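Local structure of protein FimX (Pseudomonas aeruginosa PAO1, 3HV8) at residues A169-F174 / K185-Q190; Q190-D195 / Q221-I226. The protein is built in part from an EAL domain, a modified TIM-barrel fold, which holds the ligand C2E in a pocket of this model. All blocks are in the same frame, centred on the assembly; numbering follows the deposited sequence. Where two conformers were deposited one is given.

Contact 1 (A169-F174 / K185-Q190); sequences AAISQF and KHLTVQ. With C2E (9,9'-[(2R,3R,3aS,5S,7aR,9R,10R,10aS,12S,14aR)-3,5,10,12-tetrahydroxy-5,12-dioxidooctahydro-2H,7H-difuro[3,2-d:3',2'-j][1,3,7,9,2,8]tetraoxadiphosphacyclododecine-2,9-diyl]bis(2-amino-1,9-dihydro-6H-purin-6-one)), chain B.
The tight part of this contact is an apolar cluster where strand 168-174 is met by the loop 185-190, the touching parts running at 104° to each other. Ile171, its CG1 anti to the carbonyl carbon (chi1 -54°), reaches with its CD1 tip to CD1 of Leu187 at 4.0 Å and equally to CG1 of Val189, crossing both side chains at about a right angle. In the conformer given, Val189 has CG1 anti to its own carbonyl carbon, which brings this methyl against both Ile171 CD1 and the CB of Ala169, 3.9 Å away. Alanine suits that place because the loop backbone comes close: Ala169 CB lies 3.6 Å from Thr188 O. Helices 145-150 and 152-164 extend the cluster around Ile171 and Leu187.

The packing thins at partly exposed Thr188 and Gln190, where two hydrogen bonds from Gln190 to Ala169 take over. The N-H of Gln190 reaches Ala169 O at 3.0 Å, the donor standing above the carbonyl plane. Glutamine is long enough to fold back at chi2 (84°), so that OE1 accepts from Ala169 N at 2.9 Å, nearly straight and in the amide carbonyl plane. At the corner of segment 169-174, Gln173 brings NE2 to 3.5 Å from O2P of C2E. The arrangement is that of a strand of the EAL-domain barrel whose C-terminal end borders the C2E pocket.

Contact 2 (Q190-D195 / Q221-I226); sequences QFIKID and QQKLSI
Phe191 offers one face of its ring to the CD1 methyl of Leu224, which sits 4.0 Å from the ring centroid in a CH-pi contact, 29° off the normal. The two side chains run side by side because they are register partners on one face and share the same first torsion, CG anti to the carbonyl carbon. Ile226 adds its CD1 obliquely, 3.9 Å from Phe191 CD1, while Phe108 meets the aromatic ring edge-to-face. Flat and apolar, the phenylalanine suits a place among these neighbours on the barrel's inner face.

On that face too, Lys193 lays its aliphatic chain across Ile226, CG to CG2 at 4.0 Å. CG is anti to the backbone N (chi1 -175°) and the chain is extended, which carries NZ to Glu52 in a salt bridge and to Gln248 in a hydrogen bond; these partners would offset its buried charge. The side chain comes to about 5 Å from C2E, nearest atoms.

The other face carries Ile192, whose CG1 packs on CB of Lys223 at 3.8 Å and whose side chain also meets Leu218 of helix 205-220. Here Ser225 hydrogen-bonds His219.

Four backbone hydrogen bonds zip the strands together. Ile192 N to Leu224 O is the shortest at 2.8 Å; it and Ile194 N to Ile226 O run nearly along the C=O axis, whereas Ile226 N stands above the carbonyl plane of Ile192. Where the strands begin, a water donates to Gln190 O and to the O of Gln222, C-prime residue of the Schellman motif ending helix 205-220. This is the beta-alpha-beta unit of a TIM-like barrel.

How the contacts relate
Followed from the N terminus, the chain leaves strand 168-174, passes through a loop without helix or strand, and returns along 185-190, where contact 1 closes that excursion. Gln190 belongs to both contacts and leads straight into strand 191-194. Contact 2 then closes the longer path through helix 205-220 back to strand 224-227. The two loops therefore lie in series, neither nested nor crossed, with centres about 7 Å apart. Side by side they tie three consecutive parallel strands of one sheet: Ile171 O is hydrogen-bonded to Lys193 N, Phe174 packs on Ile192, and Lys223 NZ, just ahead of strand 224-227, reaches back to Val189 O in the loop of contact 1.

Contact 1 (A169-F174 / K185-Q190)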
ATOM      1  N   ALA A 169       3.828   7.251   5.031  1.00 22.02           N
ATOM      2  CA  ALA A 169       2.651   7.125   4.185  1.00 22.16           C
ATOM      3  C   ALA A 169       2.988   7.168   2.703  1.00 22.32           C
ATOM      4  O   ALA A 169       4.049   7.679   2.290  1.00 24.03           O
ATOM      5  CB  ALA A 169       1.594   8.187   4.541  1.00 24.26           C
ATOM      6  N   ALA A 170       2.080   6.613   1.911  1.00 22.69           N
ATOM      7  CA  ALA A 170       2.238   6.521   0.468  1.00 21.73           C
ATOM      8  C   ALA A 170       0.911   6.773  -0.202  1.00 22.49           C
ATOM      9  O   ALA A 170      -0.150   6.446   0.360  1.00 22.55           O
ATOM     10  CB  ALA A 170       2.725   5.134   0.077  1.00 22.52           C
ATOM     11  N   ILE A 171       0.944   7.340  -1.401  1.00 21.33           N
ATOM     12  CA  ILE A 171      -0.239   7.370  -2.247  1.00 23.39           C
ATOM     13  C   ILE A 171      -0.046   6.351  -3.353  1.00 22.46           C
ATOM     14  O   ILE A 171       0.989   6.377  -4.021  1.00 23.77           O
ATOM     15  CB  ILE A 171      -0.457   8.755  -2.889  1.00 22.53           C
ATOM     16  CG1 ILE A 171      -0.488   9.843  -1.812  1.00 25.67           C
ATOM     17  CG2 ILE A 171      -1.725   8.745  -3.767  1.00 24.03           C
ATOM     18  CD1 ILE A 171      -1.524   9.604  -0.748  1.00 34.36           C
ATOM     19  N   SER A 172      -1.030   5.479  -3.562  1.00 22.03           N
ATOM     20  CA  SER A 172      -0.961   4.486  -4.621  1.00 24.16           C
ATOM     21  C   SER A 172      -1.913   4.835  -5.757  1.00 24.08           C
ATOM     22  O   SER A 172      -2.735   5.754  -5.639  1.00 22.48           O
ATOM     23  CB  SER A 172      -1.288   3.104  -4.080  1.00 27.34           C
ATOM     24  OG  SER A 172      -2.602   3.060  -3.558  1.00 27.78           O
ATOM     25  N   GLN A 173      -1.795   4.108  -6.858  1.00 21.69           N
ATOM     26  CA  GLN A 173      -2.563   4.379  -8.070  1.00 22.30           C
ATOM     27  C   GLN A 173      -2.402   5.821  -8.532  1.00 22.06           C
ATOM     28  O   GLN A 173      -3.301   6.414  -9.090  1.00 24.63           O
ATOM     29  CB  GLN A 173      -4.034   3.980  -7.886  1.00 23.77           C
ATOM     30  CG  GLN A 173      -4.196   2.468  -7.673  1.00 29.02           C
ATOM     31  CD  GLN A 173      -5.580   2.056  -7.183  1.00 35.22           C
ATOM     32  OE1 GLN A 173      -6.493   2.873  -7.091  1.00 42.19           O
ATOM     33  NE2 GLN A 173      -5.732   0.781  -6.854  1.00 41.31           N
ATOM     34  N   PHE A 174      -1.210   6.370  -8.335  1.00 21.66           N
ATOM     35  CA  PHE A 174      -0.959   7.780  -8.611  1.00 22.91           C
ATOM     36  C   PHE A 174      -0.857   8.068 -10.103  1.00 21.62           C
ATOM     37  O   PHE A 174      -0.309   7.257 -10.879  1.00 23.49           O
ATOM     38  CB  PHE A 174       0.350   8.207  -7.935  1.00 23.25           C
ATOM     39  CG  PHE A 174       0.684   9.667  -8.097  1.00 20.51           C
ATOM     40  CD1 PHE A 174       0.258  10.596  -7.161  1.00 25.13           C
ATOM     41  CD2 PHE A 174       1.471  10.097  -9.174  1.00 24.19           C
ATOM     42  CE1 PHE A 174       0.578  11.937  -7.296  1.00 25.20           C
ATOM     43  CE2 PHE A 174       1.786  11.444  -9.323  1.00 24.34           C
ATOM     44  CZ  PHE A 174       1.342  12.361  -8.383  1.00 25.14           C
ATOM     45  N   LYS A 185       0.564  18.757  -2.223  1.00 27.93           N
ATOM     46  CA  LYS A 185       0.733  20.031  -1.505  1.00 32.88           C
ATOM     47  C   LYS A 185       0.130  19.978  -0.099  1.00 32.11           C
ATOM     48  O   LYS A 185       0.379  20.857   0.743  1.00 30.63           O
ATOM     49  CB  LYS A 185       0.080  21.176  -2.278  1.00 28.85           C
ATOM     50  CG  LYS A 185       0.608  21.417  -3.682  1.00 39.31           C
ATOM     51  CD  LYS A 185      -0.389  22.269  -4.463  1.00 43.22           C
ATOM     52  CE  LYS A 185       0.114  22.624  -5.851  1.00 52.26           C
ATOM     53  NZ  LYS A 185      -0.809  23.579  -6.531  1.00 55.78           N
ATOM     54  N   HIS A 186      -0.660  18.942   0.161  1.00 26.48           N
ATOM     55  CA  HIS A 186      -1.499  18.914   1.354  1.00 26.65           C
ATOM     56  C   HIS A 186      -1.172  17.777   2.291  1.00 30.04           C
ATOM     57  O   HIS A 186      -1.514  17.834   3.465  1.00 32.50           O
ATOM     58  CB  HIS A 186      -2.966  18.792   0.949  1.00 29.19           C
ATOM     59  CG  HIS A 186      -3.436  19.909   0.075  1.00 28.67           C
ATOM     60  ND1 HIS A 186      -3.837  21.125   0.587  1.00 33.28           N
ATOM     61  CD2 HIS A 186      -3.572  20.001  -1.267  1.00 32.77           C
ATOM     62  CE1 HIS A 186      -4.196  21.918  -0.406  1.00 35.97           C
ATOM     63  NE2 HIS A 186      -4.040  21.262  -1.542  1.00 32.82           N
ATOM     64  N   LEU A 187      -0.515  16.743   1.770  1.00 30.13           N
ATOM     65  CA  LEU A 187      -0.357  15.482   2.480  1.00 28.16           C
ATOM     66  C   LEU A 187       1.079  15.272   2.921  1.00 30.21           C
ATOM     67  O   LEU A 187       1.999  15.867   2.359  1.00 36.96           O
ATOM     68  CB  LEU A 187      -0.802  14.327   1.589  1.00 30.67           C
ATOM     69  CG  LEU A 187      -2.213  14.496   1.017  1.00 31.03           C
ATOM     70  CD1 LEU A 187      -2.563  13.391   0.031  1.00 38.89           C
ATOM     71  CD2 LEU A 187      -3.262  14.585   2.135  1.00 34.38           C
ATOM     72  N   THR A 188       1.270  14.423   3.924  1.00 22.32           N
ATOM     73  CA  THR A 188       2.585  14.070   4.434  1.00 23.16           C
ATOM     74  C   THR A 188       2.857  12.648   3.949  1.00 24.12           C
ATOM     75  O   THR A 188       2.391  11.668   4.535  1.00 24.42           O
ATOM     76  CB  THR A 188       2.615  14.143   5.961  1.00 23.18           C
ATOM     77  OG1 THR A 188       2.149  15.444   6.371  1.00 26.17           O
ATOM     78  CG2 THR A 188       3.992  13.913   6.510  1.00 25.42           C
ATOM     79  N   VAL A 189       3.554  12.537   2.826  0.59 24.75           N
ATOM     80  CA  VAL A 189       3.818  11.229   2.245  0.59 25.12           C
ATOM     81  C   VAL A 189       5.241  11.188   1.719  0.59 24.57           C
ATOM     82  O   VAL A 189       5.780  12.195   1.244  0.59 27.63           O
ATOM     83  CB  VAL A 189       2.816  10.872   1.125  0.59 22.98           C
ATOM     84  CG1 VAL A 189       1.387  10.800   1.662  0.59 22.15           C
ATOM     85  CG2 VAL A 189       2.908  11.870  -0.011  0.59 27.37           C
ATOM     86  N   GLN A 190       5.854  10.020   1.817  1.00 23.05           N
ATOM     87  CA  GLN A 190       7.235   9.859   1.392  1.00 23.07           C
ATOM     88  C   GLN A 190       7.333   9.033   0.115  1.00 23.10           C
ATOM     89  O   GLN A 190       8.299   9.183  -0.640  1.00 23.89           O
ATOM     90  CB  GLN A 190       8.062   9.206   2.494  1.00 25.66           C
ATOM     91  CG  GLN A 190       8.165  10.040   3.781  1.00 25.05           C
ATOM     92  CD  GLN A 190       6.980   9.841   4.689  1.00 26.59           C
ATOM     93  OE1 GLN A 190       6.235   8.873   4.552  1.00 26.72           O
ATOM     94  NE2 GLN A 190       6.785  10.769   5.617  1.00 32.62           N
TER
HETATM   95  P1  C2E B 900      -3.918  -2.474  -5.507  1.00 26.53           P
HETATM   96  O2P C2E B 900      -3.072  -1.119  -5.558  1.00 35.94           O
HETATM   97  O1P C2E B 900      -4.506  -2.647  -6.851  1.00 45.66           O
HETATM   98  O5' C2E B 900      -3.047  -3.792  -5.301  1.00 39.66           O
HETATM   99  C5' C2E B 900      -2.391  -4.343  -6.459  1.00 33.20           C
HETATM  100  C4' C2E B 900      -3.174  -5.493  -7.127  1.00 26.96           C
HETATM  101  O4' C2E B 900      -2.386  -6.011  -8.226  1.00 26.51           O
HETATM  102  C3' C2E B 900      -3.221  -6.613  -6.096  1.00 24.86           C
HETATM  103  O3' C2E B 900      -4.480  -7.296  -6.196  1.00 22.26           O
HETATM  104  C2' C2E B 900      -2.015  -7.513  -6.452  1.00 26.46           C
HETATM  105  O2' C2E B 900      -2.199  -8.873  -6.108  1.00 29.30           O
HETATM  106  C1' C2E B 900      -1.973  -7.346  -7.971  1.00 24.07           C
HETATM  107  N9  C2E B 900      -0.665  -7.552  -8.574  1.00 25.74           N
HETATM  108  C8  C2E B 900       0.556  -7.547  -7.942  1.00 28.31           C
HETATM  109  N7  C2E B 900       1.515  -7.588  -8.839  1.00 27.53           N
HETATM  110  C5  C2E B 900       0.949  -7.643 -10.080  1.00 25.77           C
HETATM  111  C6  C2E B 900       1.477  -7.711 -11.389  1.00 28.14           C
HETATM  112  O6  C2E B 900       2.686  -7.683 -11.626  1.00 26.79           O
HETATM  113  N1  C2E B 900       0.590  -7.776 -12.393  1.00 29.93           N
HETATM  114  C2  C2E B 900      -0.752  -7.779 -12.172  1.00 34.87           C
HETATM  115  N2  C2E B 900      -1.595  -7.843 -13.251  1.00 38.87           N
HETATM  116  N3  C2E B 900      -1.256  -7.716 -10.962  1.00 32.40           N
HETATM  117  C4  C2E B 900      -0.435  -7.640  -9.913  1.00 25.32           C
HETATM  118  P11 C2E B 900      -5.241  -7.625  -4.817  1.00 22.13           P
HETATM  119  O21 C2E B 900      -6.542  -8.435  -5.175  1.00 25.37           O
HETATM  120  O11 C2E B 900      -4.334  -8.278  -3.851  1.00 24.95           O
HETATM  121  O5A C2E B 900      -5.604  -6.202  -4.218  1.00 21.85           O
HETATM  122  C5A C2E B 900      -6.487  -5.344  -4.952  1.00 22.65           C
HETATM  123  C4A C2E B 900      -6.838  -4.105  -4.131  1.00 21.67           C
HETATM  124  O4A C2E B 900      -7.504  -4.511  -2.926  1.00 21.59           O
HETATM  125  C3A C2E B 900      -5.633  -3.289  -3.658  1.00 24.28           C
HETATM  126  O3A C2E B 900      -5.213  -2.324  -4.614  1.00 25.12           O
HETATM  127  C2A C2E B 900      -6.249  -2.534  -2.479  1.00 21.33           C
HETATM  128  O2A C2E B 900      -7.081  -1.460  -2.953  1.00 23.31           O
HETATM  129  C1A C2E B 900      -7.200  -3.588  -1.900  1.00 21.14           C
HETATM  130  N91 C2E B 900      -6.520  -4.292  -0.820  1.00 20.76           N
HETATM  131  C81 C2E B 900      -5.745  -5.415  -0.888  1.00 21.80           C
HETATM  132  N71 C2E B 900      -5.335  -5.709   0.315  1.00 20.90           N
HETATM  133  C51 C2E B 900      -5.881  -4.838   1.216  1.00 21.56           C
HETATM  134  C61 C2E B 900      -5.843  -4.674   2.616  1.00 19.94           C
HETATM  135  O61 C2E B 900      -5.120  -5.350   3.358  1.00 22.69           O
HETATM  136  N11 C2E B 900      -6.578  -3.645   3.113  1.00 20.23           N
HETATM  137  C21 C2E B 900      -7.323  -2.809   2.326  1.00 20.31           C
HETATM  138  N21 C2E B 900      -7.999  -1.772   2.904  1.00 23.07           N
HETATM  139  N31 C2E B 900      -7.348  -2.930   1.025  1.00 21.11           N
HETATM  140  C41 C2E B 900      -6.656  -3.935   0.475  1.00 20.14           C

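Contact 2 (Q190-D195 / Q221-I226)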
ATOM      1  N   GLN A 190       5.854  10.020   1.817  1.00 23.05           N
ATOM      2  CA  GLN A 190       7.235   9.859   1.392  1.00 23.07           C
ATOM      3  C   GLN A 190       7.333   9.033   0.115  1.00 23.10           C
ATOM      4  O   GLN A 190       8.299   9.183  -0.640  1.00 23.89           O
ATOM      5  CB  GLN A 190       8.062   9.206   2.494  1.00 25.66           C
ATOM      6  CG  GLN A 190       8.165  10.040   3.781  1.00 25.05           C
ATOM      7  CD  GLN A 190       6.980   9.841   4.689  1.00 26.59           C
ATOM      8  OE1 GLN A 190       6.235   8.873   4.552  1.00 26.72           O
ATOM      9  NE2 GLN A 190       6.785  10.769   5.617  1.00 32.62           N
ATOM     10  N   PHE A 191       6.357   8.161  -0.124  1.00 21.35           N
ATOM     11  CA  PHE A 191       6.403   7.268  -1.282  1.00 22.79           C
ATOM     12  C   PHE A 191       5.215   7.543  -2.181  1.00 21.84           C
ATOM     13  O   PHE A 191       4.097   7.790  -1.690  1.00 22.81           O
ATOM     14  CB  PHE A 191       6.314   5.783  -0.872  1.00 21.46           C
ATOM     15  CG  PHE A 191       7.415   5.305   0.061  1.00 20.88           C
ATOM     16  CD1 PHE A 191       8.534   4.636  -0.431  1.00 23.78           C
ATOM     17  CD2 PHE A 191       7.278   5.432   1.437  1.00 22.63           C
ATOM     18  CE1 PHE A 191       9.523   4.166   0.446  1.00 22.45           C
ATOM     19  CE2 PHE A 191       8.249   4.964   2.307  1.00 23.80           C
ATOM     20  CZ  PHE A 191       9.373   4.323   1.819  1.00 24.96           C
ATOM     21  N   ILE A 192       5.416   7.429  -3.490  1.00 21.36           N
ATOM     22  CA  ILE A 192       4.317   7.550  -4.440  1.00 21.30           C
ATOM     23  C   ILE A 192       4.375   6.367  -5.389  1.00 23.35           C
ATOM     24  O   ILE A 192       5.393   6.158  -6.089  1.00 23.04           O
ATOM     25  CB  ILE A 192       4.393   8.862  -5.252  1.00 21.98           C
ATOM     26  CG1 ILE A 192       4.302  10.098  -4.342  1.00 21.93           C
ATOM     27  CG2 ILE A 192       3.305   8.887  -6.309  1.00 22.67           C
ATOM     28  CD1 ILE A 192       2.917  10.274  -3.661  1.00 23.51           C
ATOM     29  N   LYS A 193       3.299   5.582  -5.403  1.00 21.22           N
ATOM     30  CA  LYS A 193       3.251   4.364  -6.187  1.00 20.71           C
ATOM     31  C   LYS A 193       2.354   4.671  -7.359  1.00 21.12           C
ATOM     32  O   LYS A 193       1.163   4.954  -7.195  1.00 22.34           O
ATOM     33  CB  LYS A 193       2.703   3.219  -5.346  1.00 22.09           C
ATOM     34  CG  LYS A 193       2.719   1.861  -6.032  1.00 22.18           C
ATOM     35  CD  LYS A 193       2.301   0.788  -5.039  1.00 23.75           C
ATOM     36  CE  LYS A 193       2.593  -0.572  -5.602  1.00 26.06           C
ATOM     37  NZ  LYS A 193       2.077  -1.626  -4.680  1.00 25.53           N
ATOM     38  N   ILE A 194       2.927   4.660  -8.557  0.54 21.95           N
ATOM     39  CA  ILE A 194       2.163   5.072  -9.722  0.54 22.81           C
ATOM     40  C   ILE A 194       1.236   3.965 -10.216  0.54 22.46           C
ATOM     41  O   ILE A 194       1.462   2.779  -9.964  0.54 23.03           O
ATOM     42  CB  ILE A 194       3.069   5.599 -10.865  0.54 23.13           C
ATOM     43  CG1 ILE A 194       3.838   4.459 -11.538  0.54 21.49           C
ATOM     44  CG2 ILE A 194       4.010   6.703 -10.347  0.54 23.34           C
ATOM     45  CD1 ILE A 194       4.526   4.900 -12.831  0.54 26.30           C
ATOM     46  N   ASP A 195       0.176   4.367 -10.909  1.00 23.09           N
ATOM     47  CA  ASP A 195      -0.816   3.430 -11.411  1.00 25.52           C
ATOM     48  C   ASP A 195      -0.197   2.460 -12.428  1.00 26.10           C
ATOM     49  O   ASP A 195       0.641   2.863 -13.246  1.00 25.43           O
ATOM     50  CB  ASP A 195      -1.955   4.197 -12.069  1.00 23.69           C
ATOM     51  CG  ASP A 195      -3.147   3.317 -12.340  1.00 30.06           C
ATOM     52  OD1 ASP A 195      -3.861   2.988 -11.377  1.00 29.50           O
ATOM     53  OD2 ASP A 195      -3.354   2.939 -13.512  1.00 32.32           O
ATOM     54  N   GLN A 221       9.969  16.598  -6.636  1.00 26.73           N
ATOM     55  CA  GLN A 221       9.217  16.853  -5.409  1.00 27.92           C
ATOM     56  C   GLN A 221       9.746  16.017  -4.236  1.00 27.13           C
ATOM     57  O   GLN A 221       9.152  15.991  -3.156  1.00 27.38           O
ATOM     58  CB  GLN A 221       7.717  16.578  -5.613  1.00 30.85           C
ATOM     59  CG  GLN A 221       7.092  17.324  -6.769  1.00 32.40           C
ATOM     60  CD  GLN A 221       7.129  18.805  -6.535  1.00 38.61           C
ATOM     61  OE1 GLN A 221       7.056  19.259  -5.390  1.00 44.73           O
ATOM     62  NE2 GLN A 221       7.253  19.578  -7.611  1.00 43.62           N
ATOM     63  N   GLN A 222      10.875  15.346  -4.454  1.00 25.28           N
ATOM     64  CA  GLN A 222      11.574  14.586  -3.420  1.00 25.10           C
ATOM     65  C   GLN A 222      10.725  13.435  -2.867  1.00 24.50           C
ATOM     66  O   GLN A 222      10.843  13.058  -1.704  1.00 26.08           O
ATOM     67  CB  GLN A 222      12.082  15.509  -2.314  1.00 30.06           C
ATOM     68  CG  GLN A 222      13.266  16.351  -2.780  1.00 32.95           C
ATOM     69  CD  GLN A 222      13.216  17.762  -2.261  1.00 34.00           C
ATOM     70  OE1 GLN A 222      13.728  18.687  -2.897  1.00 32.96           O
ATOM     71  NE2 GLN A 222      12.578  17.947  -1.113  1.00 34.27           N
ATOM     72  N   LYS A 223       9.896  12.868  -3.734  1.00 25.38           N
ATOM     73  CA  LYS A 223       9.117  11.681  -3.394  1.00 23.20           C
ATOM     74  C   LYS A 223       9.780  10.452  -3.977  1.00 22.64           C
ATOM     75  O   LYS A 223      10.276  10.483  -5.111  1.00 26.54           O
ATOM     76  CB  LYS A 223       7.706  11.792  -3.949  1.00 23.85           C
ATOM     77  CG  LYS A 223       6.931  13.044  -3.512  1.00 24.74           C
ATOM     78  CD  LYS A 223       6.936  13.209  -2.009  1.00 23.78           C
ATOM     79  CE  LYS A 223       5.986  14.346  -1.598  1.00 27.54           C
ATOM     80  NZ  LYS A 223       6.058  14.604  -0.152  1.00 27.96           N
ATOM     81  N   LEU A 224       9.807   9.380  -3.199  1.00 22.63           N
ATOM     82  CA  LEU A 224      10.306   8.093  -3.687  1.00 21.52           C
ATOM     83  C   LEU A 224       9.288   7.428  -4.597  1.00 24.62           C
ATOM     84  O   LEU A 224       8.159   7.168  -4.184  1.00 24.04           O
ATOM     85  CB  LEU A 224      10.604   7.165  -2.517  1.00 23.96           C
ATOM     86  CG  LEU A 224      11.621   7.716  -1.511  1.00 25.44           C
ATOM     87  CD1 LEU A 224      11.498   7.021  -0.175  1.00 27.82           C
ATOM     88  CD2 LEU A 224      13.006   7.535  -2.095  1.00 27.88           C
ATOM     89  N   SER A 225       9.674   7.139  -5.832  1.00 21.46           N
ATOM     90  CA  SER A 225       8.763   6.486  -6.763  1.00 20.80           C
ATOM     91  C   SER A 225       8.761   4.966  -6.617  1.00 22.57           C
ATOM     92  O   SER A 225       9.809   4.338  -6.448  1.00 23.39           O
ATOM     93  CB  SER A 225       9.128   6.863  -8.199  1.00 23.62           C
ATOM     94  OG  SER A 225      10.498   6.573  -8.471  1.00 23.46           O
ATOM     95  N   ILE A 226       7.568   4.387  -6.661  1.00 21.58           N
ATOM     96  CA  ILE A 226       7.422   2.935  -6.736  1.00 21.73           C
ATOM     97  C   ILE A 226       6.626   2.644  -7.999  1.00 24.55           C
ATOM     98  O   ILE A 226       5.549   3.202  -8.203  1.00 22.94           O
ATOM     99  CB  ILE A 226       6.643   2.358  -5.534  1.00 20.61           C
ATOM    100  CG1 ILE A 226       7.304   2.761  -4.210  1.00 24.61           C
ATOM    101  CG2 ILE A 226       6.527   0.852  -5.690  1.00 22.97           C
ATOM    102  CD1 ILE A 226       6.474   2.415  -2.953  1.00 22.04           C
TER
HETATM  103  O   HOH W   1      10.335  10.936   0.095  1.00 25.56           O